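Side-chain contacts in uncharacterized protein (Mycobacterium tuberculosis, PDB 3DBO), which is the probable toxin of a type II toxin-antitoxin pair, a PIN-domain ribonuclease with limited RNA-cleaving activity seen in complex with its antitoxin: residues Ala94-Trp97 with Ala98-Ile102; Val129-Asp133 with Asp134-Ala138. All coordinates share one frame; numbering follows the deposited sequence.

Contact 1: residues Ala94-Trp97 with Ala98-Ile102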
loop_
_atom_site.group_PDB
_atom_site.type_symbol
_atom_site.label_atom_id
_atom_site.label_comp_id
_atom_site.label_asym_id
_atom_site.label_seq_id
_atom_site.Cartn_x
_atom_site.Cartn_y
_atom_site.Cartn_z
ATOM N N ALA B 94 15.615 -2.824 1.906
ATOM C CA ALA B 94 16.141 -2.748 3.257
ATOM C C ALA B 94 17.073 -1.555 3.413
ATOM O O ALA B 94 17.002 -0.852 4.401
ATOM C CB ALA B 94 16.891 -4.056 3.601
ATOM N N ARG B 95 17.974 -1.354 2.453
ATOM C CA ARG B 95 18.893 -0.214 2.525
ATOM C C ARG B 95 18.150 1.113 2.473
ATOM O O ARG B 95 18.478 2.052 3.209
ATOM C CB ARG B 95 19.931 -0.324 1.416
ATOM C CG ARG B 95 20.842 -1.557 1.621
ATOM C CD ARG B 95 21.917 -1.631 0.513
ATOM N NE ARG B 95 22.667 -2.881 0.624
ATOM C CZ ARG B 95 22.553 -3.912 -0.214
ATOM N NH1 ARG B 95 21.735 -3.854 -1.270
ATOM N NH2 ARG B 95 23.284 -5.002 -0.003
ATOM N N MET B 96 17.137 1.173 1.615
ATOM C CA MET B 96 16.291 2.358 1.509
ATOM C C MET B 96 15.550 2.636 2.818
ATOM O O MET B 96 15.466 3.797 3.240
ATOM C CB MET B 96 15.293 2.205 0.338
ATOM C CG MET B 96 14.439 3.490 0.079
ATOM S SD MET B 96 15.426 4.968 -0.305
ATOM C CE MET B 96 15.873 4.596 -1.999
ATOM N N TRP B 97 14.995 1.584 3.446
ATOM C CA TRP B 97 14.260 1.741 4.697
ATOM C C TRP B 97 15.143 2.443 5.732
ATOM O O TRP B 97 14.676 3.352 6.405
ATOM C CB TRP B 97 13.815 0.384 5.245
ATOM C CG TRP B 97 12.881 0.409 6.438
ATOM C CD1 TRP B 97 11.520 0.356 6.410
ATOM C CD2 TRP B 97 13.259 0.458 7.814
ATOM N NE1 TRP B 97 11.021 0.360 7.696
ATOM C CE2 TRP B 97 12.073 0.433 8.575
ATOM C CE3 TRP B 97 14.497 0.521 8.481
ATOM C CZ2 TRP B 97 12.079 0.455 9.980
ATOM C CZ3 TRP B 97 14.495 0.555 9.885
ATOM C CH2 TRP B 97 13.301 0.516 10.608
ATOM N N ALA B 98 16.404 2.035 5.830
ATOM C CA ALA B 98 17.321 2.649 6.795
ATOM C C ALA B 98 17.515 4.156 6.525
ATOM O O ALA B 98 17.488 4.951 7.461
ATOM C CB ALA B 98 18.692 1.906 6.788
ATOM N N ARG B 99 17.754 4.524 5.269
ATOM C CA ARG B 99 17.930 5.930 4.878
ATOM C C ARG B 99 16.682 6.745 5.231
ATOM O O ARG B 99 16.780 7.806 5.858
ATOM C CB ARG B 99 18.212 6.048 3.367
ATOM C CG ARG B 99 18.523 7.474 2.911
ATOM C CD ARG B 99 19.134 7.549 1.502
ATOM N NE ARG B 99 19.612 8.912 1.249
ATOM C CZ ARG B 99 20.581 9.248 0.396
ATOM N NH1 ARG B 99 21.215 8.319 -0.309
ATOM N NH2 ARG B 99 20.929 10.532 0.265
ATOM N N LEU B 100 15.522 6.238 4.824
ATOM C CA LEU B 100 14.250 6.936 5.093
ATOM C C LEU B 100 13.954 7.024 6.591
ATOM O O LEU B 100 13.498 8.061 7.087
ATOM C CB LEU B 100 13.088 6.294 4.312
ATOM C CG LEU B 100 13.215 6.274 2.781
ATOM C CD1 LEU B 100 12.026 5.543 2.160
ATOM C CD2 LEU B 100 13.371 7.691 2.205
ATOM N N ARG B 101 14.234 5.947 7.321
ATOM C CA ARG B 101 14.059 5.928 8.770
ATOM C C ARG B 101 14.910 6.975 9.495
ATOM O O ARG B 101 14.418 7.653 10.408
ATOM C CB ARG B 101 14.333 4.524 9.360
ATOM C CG ARG B 101 14.025 4.397 10.856
ATOM C CD ARG B 101 12.555 4.594 11.140
ATOM N NE ARG B 101 12.264 4.902 12.546
ATOM C CZ ARG B 101 12.205 6.132 13.061
ATOM N NH1 ARG B 101 12.447 7.188 12.318
ATOM N NH2 ARG B 101 11.890 6.299 14.344
ATOM N N ILE B 102 16.169 7.111 9.105
ATOM C CA ILE B 102 17.007 8.130 9.767
ATOM C C ILE B 102 16.549 9.557 9.372
ATOM O O ILE B 102 16.491 10.443 10.228
ATOM C CB ILE B 102 18.519 7.912 9.459
ATOM C CG1 ILE B 102 19.059 6.815 10.353
ATOM C CG2 ILE B 102 19.368 9.135 9.834
ATOM C CD1 ILE B 102 19.248 7.282 11.759
#
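Two consecutive turns of helix 91-107 in the PIN domain meet here through side chains four residues apart, Trp97 with Arg101 and Met96 with Leu100. The aliphatic part of Arg101 lies over one face of the Trp97 indole: CB stands 4.2 Å from the centroid of the six-membered ring and 17° off its normal, a CH-pi contact. The next carbon, CG of Arg101, is 4.0 Å from CH2 of Trp97, toward the outer rim of the indole. Both chains leave the helix with CG anti to the backbone N, which makes them run side by side in the same direction. The ring is met by the methylenes CB and CG, with the guanidinium plane turned nearly upright to the indole at 84°; its NH2 makes a weak hydrogen bond to the backbone of another protein chain. On another flank of the helix, CG of Met96 touches CD1 of Leu100 at 3.8 Å, and SD of Met96 lies 4.0 Å from CG of Leu100.

Regular i to i+4 bonds set the spacing of both pairs, while the torsions place the side chains. Leu100 N reaches Met96 O at 2.9 Å with an N-H...O angle of 175°, and Arg101 N reaches Trp97 O at 2.8 Å. The outer side of the helix is exposed around Ala98 and Arg99. Trp97 stacks on Trp117 and, like Arg101, packs on Leu116, while Met96 rests on Ala123, all in helix 113-124; Leu100 turns to Ala142 and Val145 in the segment leading to strand 147-149.

Contact 2: residues Val129-Asp133 with Asp134-Ala138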
loop_
_atom_site.group_PDB
_atom_site.type_symbol
_atom_site.label_atom_id
_atom_site.label_comp_id
_atom_site.label_asym_id
_atom_site.label_seq_id
_atom_site.Cartn_x
_atom_site.Cartn_y
_atom_site.Cartn_z
ATOM N N VAL B 129 4.654 5.775 -4.712
ATOM C CA VAL B 129 3.633 5.145 -3.893
ATOM C C VAL B 129 2.267 5.780 -4.210
ATOM O O VAL B 129 2.127 7.009 -4.177
ATOM C CB VAL B 129 3.910 5.340 -2.377
ATOM C CG1 VAL B 129 2.751 4.753 -1.564
ATOM C CG2 VAL B 129 5.247 4.690 -1.958
ATOM N N ILE B 130 1.279 4.936 -4.513
ATOM C CA ILE B 130 -0.092 5.376 -4.771
ATOM C C ILE B 130 -0.868 5.118 -3.498
ATOM O O ILE B 130 -0.962 3.961 -3.049
ATOM C CB ILE B 130 -0.698 4.625 -5.994
ATOM C CG1 ILE B 130 0.326 4.515 -7.130
ATOM C CG2 ILE B 130 -1.975 5.299 -6.491
ATOM C CD1 ILE B 130 0.918 5.840 -7.588
ATOM N N THR B 131 -1.418 6.179 -2.904
ATOM C CA THR B 131 -2.093 6.063 -1.618
ATOM C C THR B 131 -3.404 6.842 -1.569
ATOM O O THR B 131 -3.533 7.909 -2.178
ATOM C CB THR B 131 -1.154 6.425 -0.394
ATOM O OG1 THR B 131 -1.811 6.138 0.846
ATOM C CG2 THR B 131 -0.724 7.889 -0.391
ATOM N N GLN B 132 -4.359 6.304 -0.829
ATOM C CA GLN B 132 -5.614 6.992 -0.615
ATOM C C GLN B 132 -5.570 7.760 0.702
ATOM O O GLN B 132 -6.369 8.668 0.902
ATOM C CB GLN B 132 -6.799 6.001 -0.656
ATOM C CG GLN B 132 -8.132 6.681 -0.578
ATOM C CD GLN B 132 -9.321 5.743 -0.534
ATOM O OE1 GLN B 132 -10.442 6.185 -0.748
ATOM N NE2 GLN B 132 -9.095 4.449 -0.260
ATOM N N ASP B 133 -4.642 7.398 1.590
ATOM C CA ASP B 133 -4.614 7.938 2.953
ATOM C C ASP B 133 -3.459 8.938 3.138
ATOM O O ASP B 133 -2.757 9.224 2.179
ATOM C CB ASP B 133 -4.560 6.813 3.997
ATOM C CG ASP B 133 -5.883 6.047 4.118
ATOM O OD1 ASP B 133 -6.809 6.281 3.307
ATOM O OD2 ASP B 133 -5.997 5.193 5.032
ATOM N N ASP B 134 -3.259 9.446 4.355
ATOM C CA ASP B 134 -2.354 10.591 4.572
ATOM C C ASP B 134 -1.009 10.316 5.250
ATOM O O ASP B 134 -0.357 11.248 5.727
ATOM C CB ASP B 134 -3.090 11.742 5.298
ATOM C CG ASP B 134 -3.455 11.419 6.754
ATOM O OD1 ASP B 134 -3.205 10.283 7.245
ATOM O OD2 ASP B 134 -4.011 12.330 7.420
ATOM N N ASP B 135 -0.583 9.055 5.282
ATOM C CA ASP B 135 0.569 8.665 6.095
ATOM C C ASP B 135 1.929 8.964 5.474
ATOM O O ASP B 135 2.922 9.130 6.184
ATOM C CB ASP B 135 0.507 7.177 6.457
ATOM C CG ASP B 135 1.485 6.798 7.581
ATOM O OD1 ASP B 135 1.843 7.663 8.417
ATOM O OD2 ASP B 135 1.887 5.619 7.644
ATOM N N PHE B 136 1.988 8.994 4.159
ATOM C CA PHE B 136 3.283 9.039 3.486
ATOM C C PHE B 136 3.773 10.469 3.349
ATOM O O PHE B 136 4.910 10.715 2.953
ATOM C CB PHE B 136 3.161 8.371 2.132
ATOM C CG PHE B 136 2.940 6.892 2.207
ATOM C CD1 PHE B 136 4.024 6.022 2.232
ATOM C CD2 PHE B 136 1.656 6.362 2.266
ATOM C CE1 PHE B 136 3.826 4.655 2.292
ATOM C CE2 PHE B 136 1.455 4.988 2.349
ATOM C CZ PHE B 136 2.545 4.129 2.345
ATOM N N ALA B 137 2.896 11.408 3.708
ATOM C CA ALA B 137 3.156 12.850 3.652
ATOM C C ALA B 137 4.449 13.267 4.305
ATOM O O ALA B 137 5.157 14.130 3.786
ATOM C CB ALA B 137 1.996 13.614 4.277
ATOM N N ALA B 138 4.782 12.643 5.432
ATOM C CA ALA B 138 5.993 12.986 6.161
ATOM C C ALA B 138 7.293 12.791 5.367
ATOM O O ALA B 138 8.325 13.324 5.735
ATOM C CB ALA B 138 6.063 12.183 7.442
#
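With chi1 at 176°, Val129 directs CG1 anti to its backbone nitrogen, and chi1 of -69° places CG of Phe136 beside its own nitrogen, anti to the carbonyl carbon; together these rotations bring methyl and ring into contact. CG1 of Val129 sits 3.9 Å from the centroid of the Phe136 ring and only 9° off the ring normal, a centred CH-pi contact over one face. The two side chains cross at about a right angle. Thr131, two residues farther along the same side of the strand, approaches the ring obliquely: its OG1 is 3.8 Å from CD2 of Phe136, and its CB is 3.9 Å from that same CD2. The ring thus packs against both Val129 and Thr131 as the chain folds back after the strand.

The Thr131 hydroxyl also shapes the turn. Asp133 N donates to Thr131 OG1 at 3.2 Å in a moderately bent bond, which defines an ST turn at the end of strand 129-131. OG1 is further hydrogen-bonded to OD2 of Asp26, a predicted magnesium ligand, and to OG of Ser28, so it joins the turn to the probable metal site. Asp135 OD2 accepts from Arg112 N and lies beside Asp115, another predicted ligand, consistent with the acidic site of PIN nucleases, whereas the carboxylate of Asp133 points to a basic side chain of another protein chain, with which its OD2 pairs as a salt bridge.

Strand 129-131 lies between parallel strands 22-25 and 147-149, where Phe136 packs on Ile147 and also against Asp115 and Ala119 of helix 113-124, the helix that Val129 meets at Ala122.

How the contacts relate
From the N terminus, helix 91-107 comes first and holds contact 1; helix 113-124 follows, then strand 129-131 and the turn of contact 2. Each contact joins adjoining segments, so neither closes a long loop; they lie in series, with no nesting or crossing. Their centres are about 17 Å apart and their nearest atoms about 8 Å, without touching. Helix 113-124 connects them: contact 1 packs on it from a neighbouring helix, contact 2 from the sheet and the loop that follows strand 129-131. The later chain offers a second link, since contact 1 meets the segment leading to strand 147-149 and contact 2 adjoins that strand itself.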